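Local coordinates for uncharacterized protein (Jannaschia sp. CCS1, PDB 2PYQ), which is of unknown function but folds as a compact, all-helical single chain of the DUF2853 family, at residues 26-31 against 108-113; 54-59 against 78-83; 62-67 against 74-79; 85-90 against 96-101. All blocks are in the same frame, centred on the assembly; numbering follows the deposited sequence. Where two conformers were deposited one is given.

Contact 1 (26-31 against 108-113); sequences MALLEK and GKESVY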
loop_
_atom_site.group_PDB
_atom_site.type_symbol
_atom_site.label_atom_id
_atom_site.label_comp_id
_atom_site.label_asym_id
_atom_site.label_seq_id
_atom_site.Cartn_x
_atom_site.Cartn_y
_atom_site.Cartn_z
HETATM N N MSE A 26 1.429 -13.204 2.569
HETATM C CA MSE A 26 0.204 -13.319 1.753
HETATM C C MSE A 26 -1.088 -13.155 2.551
HETATM O O MSE A 26 -2.056 -12.582 2.047
HETATM C CB MSE A 26 0.171 -14.643 0.963
HETATM C CG MSE A 26 1.298 -14.768 -0.066
HETATM SE SE MSE A 26 1.319 -13.375 -1.427
HETATM C CE MSE A 26 -0.323 -13.747 -2.286
ATOM N N ALA A 27 -1.088 -13.682 3.779
ATOM C CA ALA A 27 -2.252 -13.555 4.659
ATOM C C ALA A 27 -2.518 -12.077 4.924
ATOM O O ALA A 27 -3.639 -11.638 4.784
ATOM C CB ALA A 27 -2.013 -14.302 5.959
ATOM N N LEU A 28 -1.482 -11.307 5.259
ATOM C CA LEU A 28 -1.651 -9.866 5.474
ATOM C C LEU A 28 -2.055 -9.153 4.190
ATOM O O LEU A 28 -2.948 -8.295 4.209
ATOM C CB LEU A 28 -0.377 -9.250 6.049
ATOM C CG LEU A 28 -0.419 -7.751 6.349
ATOM C CD1 LEU A 28 -1.532 -7.412 7.333
ATOM C CD2 LEU A 28 0.951 -7.265 6.796
ATOM N N LEU A 29 -1.358 -9.454 3.100
ATOM C CA LEU A 29 -1.656 -8.834 1.809
ATOM C C LEU A 29 -3.124 -9.017 1.418
ATOM O O LEU A 29 -3.747 -8.075 0.946
ATOM C CB LEU A 29 -0.729 -9.380 0.703
ATOM C CG LEU A 29 -0.863 -8.725 -0.679
ATOM C CD1 LEU A 29 -0.658 -7.164 -0.660
ATOM C CD2 LEU A 29 0.146 -9.405 -1.624
ATOM N N GLU A 30 -3.669 -10.198 1.645
ATOM C CA GLU A 30 -5.108 -10.436 1.381
ATOM C C GLU A 30 -6.030 -9.541 2.252
ATOM O O GLU A 30 -7.001 -8.975 1.731
ATOM C CB GLU A 30 -5.465 -11.929 1.542
ATOM C CG GLU A 30 -6.946 -12.266 1.397
ATOM C CD GLU A 30 -7.518 -11.833 0.059
ATOM O OE1 GLU A 30 -7.027 -12.380 -0.929
ATOM O OE2 GLU A 30 -8.445 -10.973 -0.009
ATOM N N LYS A 31 -5.690 -9.386 3.532
ATOM C CA LYS A 31 -6.458 -8.540 4.469
ATOM C C LYS A 31 -6.409 -7.074 4.033
ATOM O O LYS A 31 -7.420 -6.370 4.092
ATOM C CB LYS A 31 -5.918 -8.717 5.893
ATOM C CG LYS A 31 -6.074 -10.133 6.413
ATOM C CD LYS A 31 -5.345 -10.392 7.703
ATOM C CE LYS A 31 -5.265 -11.889 8.000
ATOM N NZ LYS A 31 -4.464 -12.191 9.206
ATOM N N GLY A 108 4.575 -1.528 12.129
ATOM C CA GLY A 108 4.292 -2.641 13.015
ATOM C C GLY A 108 2.833 -2.799 13.426
ATOM O O GLY A 108 2.540 -3.283 14.517
ATOM N N LYS A 109 1.927 -2.489 12.498
ATOM C CA LYS A 109 0.477 -2.471 12.738
ATOM C C LYS A 109 -0.285 -3.627 12.087
ATOM O O LYS A 109 -1.480 -3.540 11.913
ATOM C CB LYS A 109 -0.078 -1.124 12.265
ATOM C CG LYS A 109 0.321 0.069 13.118
ATOM C CD LYS A 109 -0.357 0.017 14.465
ATOM C CE LYS A 109 -0.129 1.243 15.277
ATOM N NZ LYS A 109 -0.891 1.088 16.548
ATOM N N GLU A 110 0.396 -4.725 11.833
ATOM C CA GLU A 110 -0.206 -5.912 11.183
ATOM C C GLU A 110 -1.428 -6.432 11.947
ATOM O O GLU A 110 -2.422 -6.793 11.340
ATOM C CB GLU A 110 0.779 -7.086 11.074
ATOM C CG GLU A 110 2.028 -6.878 10.216
ATOM C CD GLU A 110 3.194 -6.214 10.954
ATOM O OE1 GLU A 110 2.973 -5.504 11.974
ATOM O OE2 GLU A 110 4.360 -6.411 10.516
ATOM N N SER A 111 -1.336 -6.461 13.272
ATOM C CA SER A 111 -2.406 -7.006 14.119
ATOM C C SER A 111 -3.746 -6.253 14.022
ATOM O O SER A 111 -4.765 -6.846 14.352
ATOM C CB SER A 111 -1.969 -7.151 15.581
ATOM O OG SER A 111 -1.878 -5.902 16.220
ATOM N N VAL A 112 -3.754 -5.004 13.571
ATOM C CA VAL A 112 -5.018 -4.282 13.386
ATOM C C VAL A 112 -5.934 -4.944 12.334
ATOM O O VAL A 112 -7.150 -4.787 12.410
ATOM C CB VAL A 112 -4.869 -2.741 13.067
ATOM C CG1 VAL A 112 -3.932 -2.069 14.075
ATOM C CG2 VAL A 112 -4.410 -2.477 11.659
ATOM N N TYR A 113 -5.348 -5.627 11.358
ATOM C CA TYR A 113 -6.108 -6.362 10.332
ATOM C C TYR A 113 -6.681 -7.694 10.833
ATOM O O TYR A 113 -7.521 -8.287 10.129
ATOM C CB TYR A 113 -5.261 -6.593 9.071
ATOM C CG TYR A 113 -5.116 -5.379 8.222
ATOM C CD1 TYR A 113 -6.068 -5.077 7.249
ATOM C CD2 TYR A 113 -4.005 -4.520 8.346
ATOM C CE1 TYR A 113 -5.967 -3.971 6.443
ATOM C CE2 TYR A 113 -3.887 -3.395 7.530
ATOM C CZ TYR A 113 -4.874 -3.121 6.575
ATOM O OH TYR A 113 -4.760 -2.035 5.738
#
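Tyr-113 packs against Leu-28 and Lys-31 of helix 26-36, and these three residues account for most of the 234 Å² buried between the segments. Leu-28 brings its two branches to different partners. CD1 stands 3.9 Å from Tyr-113 CD2, approaching the ring obliquely, while CD2 meets Glu-110 CG at 3.6 Å. The leucine crosses both partners at roughly a right angle, and its CG is anti to the backbone N (chi1 -179°), which carries the methyls across to the C-terminal segment.

Lys-31 and Tyr-113 run past each other in opposite directions. Their CB atoms are 3.9 Å apart, and further out Lys-31 CD comes within 3.9 Å of Tyr-113 O. On the ring, CE1 lies 3.7 Å from Lys-31 O, again obliquely. The lysine side chain packs through CB and CD, while NZ forms a salt bridge with the terminal carboxylate of Gly-114. With an alanine here in place of Tyr-113 the ring is lost, and Leu-28 CD1 and the carbonyl of Lys-31 would probably be left uncovered on this side.

The contact fastens the short 3-10 turn at the C terminus to helix 26-36. Helix 96-106 borders both partners: Tyr-101 and Lys-105 touch Leu-28, Thr-104 touches Tyr-113, and Lys-105 also forms a salt bridge with Glu-110.

Contact 2 (54-59 against 78-83); sequences AELETI and GGIQSV
The flat group taking part between Leu-56 and Ile-80 is a peptide, not a ring: Leu-56 O lies 3.7 Å from the methyl CD1 of Ile-80. Everything else that meets across the two segments is aliphatic. The setting is two consecutive helices, 53-65 and 74-87, joined by a short loop and packed crosswise in a helix-loop-helix, and the geometric evidence for close packing is a separation of 7.2 Å between the CA atoms of Leu-56 and Ile-80.

Ile-80 is the central side chain, with 84 Å² of its surface covered, and it works through two branches. CG2, anti to the backbone N, takes the Leu-56 side and meets CD2 of that residue at 3.7 Å. The longer branch leaves beside the backbone N (chi1 -69°) and continues extended (chi2 165°), which carries CD1 over to Leu-56 O and Ile-59. The side chains of Leu-56 and Ile-80 run antiparallel, each passing the other, whereas Ile-59 meets Ile-80 at a slant.

Helix 96-106 covers the pair from the Ile-59 side, where Tyr-100 and Leu-103 touch that isoleucine; Met-77 packs on Leu-56. Both isoleucines are buried, so the contact belongs to the hydrophobic core of this all-helical chain. Here Ile-59 contributes a single methyl, CG2, which stops 4.1 Å from Ile-80 CD1.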
loop_
_atom_site.group_PDB
_atom_site.type_symbol
_atom_site.label_atom_id
_atom_site.label_comp_id
_atom_site.label_asym_id
_atom_site.label_seq_id
_atom_site.Cartn_x
_atom_site.Cartn_y
_atom_site.Cartn_z
ATOM N N ALA A 54 -1.105 16.317 -1.844
ATOM C CA ALA A 54 -2.447 16.104 -1.237
ATOM C C ALA A 54 -2.809 14.619 -1.073
ATOM O O ALA A 54 -3.411 14.242 -0.061
ATOM C CB ALA A 54 -3.539 16.853 -2.042
ATOM N N GLU A 55 -2.384 13.797 -2.016
ATOM C CA GLU A 55 -2.649 12.379 -1.981
ATOM C C GLU A 55 -1.892 11.711 -0.818
ATOM O O GLU A 55 -2.429 10.900 -0.109
ATOM C CB GLU A 55 -2.328 11.812 -3.337
ATOM C CG GLU A 55 -1.909 10.474 -3.391
ATOM C CD GLU A 55 -2.873 9.635 -4.105
ATOM O OE1 GLU A 55 -3.949 9.402 -3.512
ATOM O OE2 GLU A 55 -2.577 9.209 -5.266
ATOM N N LEU A 56 -0.664 12.149 -0.607
ATOM C CA LEU A 56 0.126 11.690 0.533
ATOM C C LEU A 56 -0.451 12.200 1.844
ATOM O O LEU A 56 -0.452 11.455 2.828
ATOM C CB LEU A 56 1.595 12.070 0.400
ATOM C CG LEU A 56 2.290 11.564 -0.862
ATOM C CD1 LEU A 56 3.763 11.933 -0.750
ATOM C CD2 LEU A 56 2.114 10.069 -1.139
ATOM N N GLU A 57 -0.947 13.441 1.883
ATOM C CA GLU A 57 -1.623 13.976 3.093
ATOM C C GLU A 57 -2.899 13.174 3.424
ATOM O O GLU A 57 -3.243 13.024 4.605
ATOM C CB GLU A 57 -1.974 15.478 2.973
ATOM C CG GLU A 57 -0.798 16.454 2.833
ATOM C CD GLU A 57 0.179 16.422 3.975
ATOM O OE1 GLU A 57 -0.180 15.984 5.105
ATOM O OE2 GLU A 57 1.347 16.874 3.750
ATOM N N THR A 58 -3.578 12.686 2.386
ATOM C CA THR A 58 -4.790 11.881 2.523
ATOM C C THR A 58 -4.468 10.499 3.069
ATOM O O THR A 58 -5.215 9.977 3.899
ATOM C CB THR A 58 -5.567 11.792 1.187
ATOM O OG1 THR A 58 -6.063 13.121 0.859
ATOM C CG2 THR A 58 -6.759 10.823 1.293
ATOM N N ILE A 59 -3.362 9.903 2.608
ATOM C CA ILE A 59 -2.910 8.593 3.151
ATOM C C ILE A 59 -2.564 8.787 4.617
ATOM O O ILE A 59 -2.948 7.976 5.439
ATOM C CB ILE A 59 -1.720 8.018 2.373
ATOM C CG1 ILE A 59 -2.142 7.651 0.935
ATOM C CG2 ILE A 59 -1.140 6.766 3.059
ATOM C CD1 ILE A 59 -1.004 7.355 0.027
ATOM N N GLY A 78 7.346 10.772 7.051
ATOM C CA GLY A 78 8.654 10.112 6.880
ATOM C C GLY A 78 8.480 8.685 6.422
ATOM O O GLY A 78 9.182 8.223 5.525
ATOM N N GLY A 79 7.527 7.988 7.029
ATOM C CA GLY A 79 7.202 6.602 6.649
ATOM C C GLY A 79 6.615 6.515 5.247
ATOM O O GLY A 79 6.961 5.619 4.499
ATOM N N ILE A 80 5.732 7.453 4.909
ATOM C CA ILE A 80 5.127 7.514 3.567
ATOM C C ILE A 80 6.244 7.755 2.522
ATOM O O ILE A 80 6.332 7.038 1.531
ATOM C CB ILE A 80 4.028 8.570 3.468
ATOM C CG1 ILE A 80 2.833 8.126 4.311
ATOM C CG2 ILE A 80 3.578 8.737 2.007
ATOM C CD1 ILE A 80 1.821 9.198 4.590
ATOM N N GLN A 81 7.115 8.722 2.796
ATOM C CA GLN A 81 8.226 9.033 1.887
ATOM C C GLN A 81 9.129 7.812 1.696
ATOM O O GLN A 81 9.516 7.493 0.548
ATOM C CB GLN A 81 9.000 10.279 2.340
ATOM C CG GLN A 81 8.162 11.548 2.109
ATOM C CD GLN A 81 8.745 12.824 2.731
ATOM O OE1 GLN A 81 8.460 13.940 2.237
ATOM N NE2 GLN A 81 9.556 12.690 3.805
ATOM N N SER A 82 9.417 7.102 2.795
ATOM C CA SER A 82 10.245 5.890 2.783
ATOM C C SER A 82 9.658 4.792 1.894
ATOM O O SER A 82 10.365 4.227 1.056
ATOM C CB SER A 82 10.460 5.350 4.196
ATOM O OG SER A 82 11.254 4.156 4.152
ATOM N N VAL A 83 8.376 4.485 2.080
ATOM C CA VAL A 83 7.769 3.405 1.296
ATOM C C VAL A 83 7.640 3.792 -0.166
ATOM O O VAL A 83 7.850 2.931 -1.013
ATOM C CB VAL A 83 6.465 2.848 1.897
ATOM C CG1 VAL A 83 6.726 2.361 3.312
ATOM C CG2 VAL A 83 5.356 3.863 1.861
#

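Contact 3 (62-67 against 74-79); sequences NFLMKK and ESLMGG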
loop_
_atom_site.group_PDB
_atom_site.type_symbol
_atom_site.label_atom_id
_atom_site.label_comp_id
_atom_site.label_asym_id
_atom_site.label_seq_id
_atom_site.Cartn_x
_atom_site.Cartn_y
_atom_site.Cartn_z
ATOM N N ASN A 62 -6.228 9.691 6.454
ATOM C CA ASN A 62 -7.272 8.648 6.339
ATOM C C ASN A 62 -6.795 7.239 6.604
ATOM O O ASN A 62 -7.556 6.476 7.183
ATOM C CB ASN A 62 -8.011 8.701 4.989
ATOM C CG ASN A 62 -8.841 9.958 4.826
ATOM O OD1 ASN A 62 -9.172 10.639 5.802
ATOM N ND2 ASN A 62 -9.199 10.258 3.587
ATOM N N PHE A 63 -5.576 6.885 6.200
ATOM C CA PHE A 63 -5.078 5.529 6.443
ATOM C C PHE A 63 -4.246 5.426 7.731
ATOM O O PHE A 63 -4.598 4.683 8.621
ATOM C CB PHE A 63 -4.314 4.985 5.240
ATOM C CG PHE A 63 -3.840 3.578 5.437
ATOM C CD1 PHE A 63 -4.759 2.521 5.451
ATOM C CD2 PHE A 63 -2.472 3.292 5.654
ATOM C CE1 PHE A 63 -4.335 1.199 5.662
ATOM C CE2 PHE A 63 -2.053 1.977 5.852
ATOM C CZ PHE A 63 -2.984 0.925 5.874
ATOM N N LEU A 64 -3.154 6.183 7.837
ATOM C CA LEU A 64 -2.267 6.078 9.005
ATOM C C LEU A 64 -2.929 6.484 10.290
ATOM O O LEU A 64 -2.888 5.738 11.273
ATOM C CB LEU A 64 -0.957 6.874 8.817
ATOM C CG LEU A 64 -0.065 6.406 7.658
ATOM C CD1 LEU A 64 1.171 7.276 7.592
ATOM C CD2 LEU A 64 0.312 4.927 7.797
HETATM N N MSE A 65 -3.600 7.608 10.255
HETATM C CA MSE A 65 -4.195 8.216 11.467
HETATM C C MSE A 65 -5.576 7.566 11.748
HETATM O O MSE A 65 -5.829 7.107 12.808
HETATM C CB MSE A 65 -4.272 9.744 11.371
HETATM C CG MSE A 65 -2.994 10.460 11.731
HETATM SE SE MSE A 65 -3.026 12.197 10.929
HETATM C CE MSE A 65 -2.228 13.143 12.042
ATOM N N LYS A 66 -6.444 7.575 10.753
ATOM C CA LYS A 66 -7.817 7.089 10.957
ATOM C C LYS A 66 -7.917 5.562 11.068
ATOM O O LYS A 66 -8.632 5.073 11.950
ATOM C CB LYS A 66 -8.752 7.602 9.863
ATOM N N LYS A 67 -7.243 4.817 10.193
ATOM C CA LYS A 67 -7.356 3.348 10.164
ATOM C C LYS A 67 -6.330 2.612 11.029
ATOM O O LYS A 67 -6.718 1.771 11.866
ATOM C CB LYS A 67 -7.359 2.811 8.736
ATOM C CG LYS A 67 -8.510 3.372 7.846
ATOM C CD LYS A 67 -9.928 3.139 8.408
ATOM C CE LYS A 67 -10.997 3.689 7.466
ATOM N N GLU A 74 6.017 13.740 12.611
ATOM C CA GLU A 74 7.033 13.809 11.442
ATOM C C GLU A 74 7.183 12.296 10.987
ATOM O O GLU A 74 7.373 12.076 9.799
ATOM C CB GLU A 74 8.365 14.490 11.805
ATOM C CG GLU A 74 9.433 14.476 10.735
ATOM N N SER A 75 7.136 11.315 11.886
ATOM C CA SER A 75 7.346 9.908 11.487
ATOM C C SER A 75 6.332 9.412 10.435
ATOM O O SER A 75 6.646 8.503 9.690
ATOM C CB SER A 75 7.321 8.999 12.693
ATOM O OG SER A 75 6.059 9.020 13.301
ATOM N N LEU A 76 5.132 10.017 10.377
ATOM C CA LEU A 76 4.089 9.564 9.422
ATOM C C LEU A 76 4.441 9.873 7.978
ATOM O O LEU A 76 4.535 8.969 7.156
ATOM C CB LEU A 76 2.715 10.117 9.785
ATOM C CG LEU A 76 2.203 9.717 11.170
ATOM C CD1 LEU A 76 0.698 10.067 11.265
ATOM C CD2 LEU A 76 2.390 8.251 11.518
HETATM N N MSE A 77 4.674 11.144 7.687
HETATM C CA MSE A 77 5.119 11.497 6.332
HETATM C C MSE A 77 6.499 10.896 6.046
HETATM O O MSE A 77 6.776 10.539 4.930
HETATM C CB MSE A 77 5.103 13.004 6.116
HETATM C CG MSE A 77 5.303 13.427 4.682
HETATM SE SE MSE A 77 3.976 12.650 3.459
HETATM C CE MSE A 77 2.395 13.413 4.200
ATOM N N GLY A 78 7.346 10.772 7.051
ATOM C CA GLY A 78 8.654 10.112 6.880
ATOM C C GLY A 78 8.480 8.685 6.422
ATOM O O GLY A 78 9.182 8.223 5.525
ATOM N N GLY A 79 7.527 7.988 7.029
ATOM C CA GLY A 79 7.202 6.602 6.649
ATOM C C GLY A 79 6.615 6.515 5.247
ATOM O O GLY A 79 6.961 5.619 4.499
#
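Leu-76 reaches across to Leu-64 and Met-65 from the first turns of helix 74-87, and its atoms can be taken in order. At the root, CB faces CD1 of Leu-64 at 3.9 Å. The same Leu-64 methyl also sits 3.8 Å from Leu-76 O, so a single CD1 covers both the base of the leucine and its carbonyl. From CB the chain turns beside the backbone N, with CG anti to the carbonyl carbon (chi1 -60°). This sends the branch past Leu-64, whose own side chain points the opposite way as it goes by. At the tip, CD1 lies 3.7 Å from CG of Met-65, a selenomethionine that crosses Leu-76 at about a right angle. Two conformers were deposited for Met-65, so this last approach describes the one given and is less certain than the leucine pair.

All these meetings are between carbon atoms except the one with Leu-76 O, so the evidence points to hydrophobic packing close to the connecting loop, where six non-helical residues separate the segments. Helix 53-65 widens here into a pi-type turn. Consistent with this, the amide of Leu-64 probably hydrogen-bonds to the carbonyl of Ile-59, five residues back.

Lys-60, one turn earlier on helix 53-65, touches both Met-65 and Leu-76. Helix 96-106 approaches Leu-64 through Leu-103, with Phe-107 just beyond it, and stacks Tyr-100 on Phe-63.

Contact 4 (85-90 against 96-101); sequences ETYGRS and RAVVYY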
loop_
_atom_site.group_PDB
_atom_site.type_symbol
_atom_site.label_atom_id
_atom_site.label_comp_id
_atom_site.label_asym_id
_atom_site.label_seq_id
_atom_site.Cartn_x
_atom_site.Cartn_y
_atom_site.Cartn_z
ATOM N N GLU A 85 9.726 5.757 -1.800
ATOM C CA GLU A 85 11.105 5.623 -2.294
ATOM C C GLU A 85 11.476 4.151 -2.532
ATOM O O GLU A 85 12.107 3.820 -3.555
ATOM C CB GLU A 85 12.116 6.306 -1.345
ATOM C CG GLU A 85 13.580 6.195 -1.764
ATOM N N THR A 86 11.075 3.277 -1.610
ATOM C CA THR A 86 11.301 1.828 -1.707
ATOM C C THR A 86 10.613 1.258 -2.957
ATOM O O THR A 86 11.244 0.525 -3.733
ATOM C CB THR A 86 10.853 1.102 -0.466
ATOM O OG1 THR A 86 11.674 1.558 0.631
ATOM C CG2 THR A 86 11.003 -0.412 -0.596
ATOM N N TYR A 87 9.364 1.649 -3.188
ATOM C CA TYR A 87 8.587 1.191 -4.355
ATOM C C TYR A 87 9.314 1.653 -5.629
ATOM O O TYR A 87 9.400 0.898 -6.612
ATOM C CB TYR A 87 7.160 1.744 -4.326
ATOM C CG TYR A 87 6.077 0.836 -4.911
ATOM C CD1 TYR A 87 6.311 -0.063 -5.972
ATOM C CD2 TYR A 87 4.760 0.952 -4.442
ATOM C CE1 TYR A 87 5.286 -0.851 -6.492
ATOM C CE2 TYR A 87 3.758 0.189 -4.954
ATOM C CZ TYR A 87 4.008 -0.715 -5.958
ATOM O OH TYR A 87 2.988 -1.468 -6.485
ATOM N N GLY A 88 9.838 2.877 -5.596
ATOM C CA GLY A 88 10.719 3.403 -6.636
ATOM C C GLY A 88 10.236 4.654 -7.317
ATOM O O GLY A 88 9.086 4.721 -7.731
ATOM N N ARG A 89 11.144 5.614 -7.498
ATOM C CA ARG A 89 10.853 6.860 -8.233
ATOM C C ARG A 89 10.386 6.581 -9.663
ATOM O O ARG A 89 9.477 7.261 -10.155
ATOM C CB ARG A 89 12.115 7.771 -8.260
ATOM N N SER A 90 10.978 5.586 -10.321
ATOM C CA SER A 90 10.618 5.215 -11.713
ATOM C C SER A 90 9.298 4.447 -11.859
ATOM O O SER A 90 8.853 4.224 -13.002
ATOM C CB SER A 90 11.732 4.366 -12.358
ATOM O OG SER A 90 12.982 5.101 -12.457
ATOM N N ARG A 96 -2.049 1.033 -4.563
ATOM C CA ARG A 96 -2.359 1.533 -3.296
ATOM C C ARG A 96 -2.348 0.352 -2.204
ATOM O O ARG A 96 -1.836 0.568 -1.107
ATOM C CB ARG A 96 -3.746 2.141 -3.329
ATOM C CG ARG A 96 -4.235 2.677 -1.988
ATOM C CD ARG A 96 -5.616 3.326 -2.110
ATOM N NE ARG A 96 -5.535 4.677 -2.718
ATOM C CZ ARG A 96 -5.610 4.960 -4.030
ATOM N NH1 ARG A 96 -5.818 4.023 -4.975
ATOM N NH2 ARG A 96 -5.500 6.240 -4.407
ATOM N N ALA A 97 -2.788 -0.856 -2.575
ATOM C CA ALA A 97 -2.700 -2.022 -1.672
ATOM C C ALA A 97 -1.249 -2.307 -1.272
ATOM O O ALA A 97 -0.991 -2.611 -0.109
ATOM C CB ALA A 97 -3.357 -3.287 -2.314
ATOM N N VAL A 98 -0.317 -2.175 -2.225
ATOM C CA VAL A 98 1.100 -2.405 -1.952
ATOM C C VAL A 98 1.631 -1.324 -1.011
ATOM O O VAL A 98 2.345 -1.631 -0.054
ATOM C CB VAL A 98 1.923 -2.478 -3.241
ATOM C CG1 VAL A 98 3.410 -2.585 -2.918
ATOM C CG2 VAL A 98 1.440 -3.661 -4.110
ATOM N N VAL A 99 1.252 -0.083 -1.253
ATOM C CA VAL A 99 1.657 1.040 -0.370
ATOM C C VAL A 99 1.111 0.851 1.043
ATOM O O VAL A 99 1.839 1.002 2.026
ATOM C CB VAL A 99 1.225 2.398 -0.958
ATOM C CG1 VAL A 99 1.490 3.562 0.040
ATOM C CG2 VAL A 99 1.944 2.624 -2.286
ATOM N N TYR A 100 -0.165 0.502 1.143
ATOM C CA TYR A 100 -0.819 0.255 2.453
ATOM C C TYR A 100 -0.169 -0.918 3.177
ATOM O O TYR A 100 0.063 -0.836 4.372
ATOM C CB TYR A 100 -2.338 0.094 2.296
ATOM C CG TYR A 100 -3.088 1.410 2.044
ATOM C CD1 TYR A 100 -2.439 2.584 1.610
ATOM C CD2 TYR A 100 -4.490 1.449 2.166
ATOM C CE1 TYR A 100 -3.120 3.767 1.371
ATOM C CE2 TYR A 100 -5.212 2.653 1.892
ATOM C CZ TYR A 100 -4.502 3.803 1.516
ATOM O OH TYR A 100 -5.176 5.000 1.251
ATOM N N TYR A 101 0.139 -1.988 2.464
ATOM C CA TYR A 101 0.817 -3.145 3.029
ATOM C C TYR A 101 2.163 -2.707 3.610
ATOM O O TYR A 101 2.493 -3.031 4.739
ATOM C CB TYR A 101 1.032 -4.220 1.955
ATOM C CG TYR A 101 1.882 -5.394 2.397
ATOM C CD1 TYR A 101 3.294 -5.328 2.348
ATOM C CD2 TYR A 101 1.305 -6.559 2.868
ATOM C CE1 TYR A 101 4.090 -6.385 2.756
ATOM C CE2 TYR A 101 2.089 -7.642 3.271
ATOM C CZ TYR A 101 3.482 -7.546 3.224
ATOM O OH TYR A 101 4.236 -8.616 3.648
#
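Tyr-87 brings the CD2-CE2 side of its ring and its hydroxyl to two consecutive valines of helix 96-106, crossing both at about a right angle. Val-98 takes the outer part of the ring: its CG1 is 3.5 Å from CE2 and 3.6 Å from CZ of Tyr-87, approaching obliquely. The other Val-98 methyl, CG2, lies 3.6 Å from Tyr-87 OH. Val-99 comes in at the ring edge, near the ring plane, and its CG2 stands 3.9 Å from Tyr-87 CD2. One methyl of each valine thus addresses the same side of the ring outline.

The segments belong to a helix-loop-helix unit, in which helix 74-87 ends at Tyr-87 and a short loop leads to helix 96-106. Gly-88 breaks the helix with phi 121°, an angle at which a side chain would press on the carbonyl O of Tyr-87.

The ring's far end is fixed by polar bonds: Tyr-87 OH is hydrogen-bonded to Asp-15 OD2 of helix 4-18 and to Tyr-95 N in the loop. A phenylalanine in its place keeps the ring but removes the hydroxyl, and Asp-15 and the amide of Tyr-95 would probably be left without this shared partner. The first torsion, chi1 -147°, departs from the usual staggered values, which lets the side of the ring meet the valines while the hydroxyl reaches Asp-15 and Tyr-95. Leu-16 and Tyr-12 of helix 4-18 touch Val-98.

From the N terminus, helix 4-18 leads to helix 26-36, where contact 1 opens; it closes only at the C-terminal 108-113, so the other three contacts all fall within its long loop. Contact 3 starts later on helix 53-65 but ends on the same part of helix 74-87 as contact 2, their segments overlapping at Gly-78 and Gly-79. Contact 4 follows in series, joining the end of helix 74-87 to helix 96-106. Contacts 1 and 2 do not touch, their centres being about 19 Å apart, but segment 96-101 touches contacts 1, 2 and 3 and so links them. Contacts 1 and 3 also meet directly, Tyr-113 OH approaching Phe-63 CE1 at 3.3 Å.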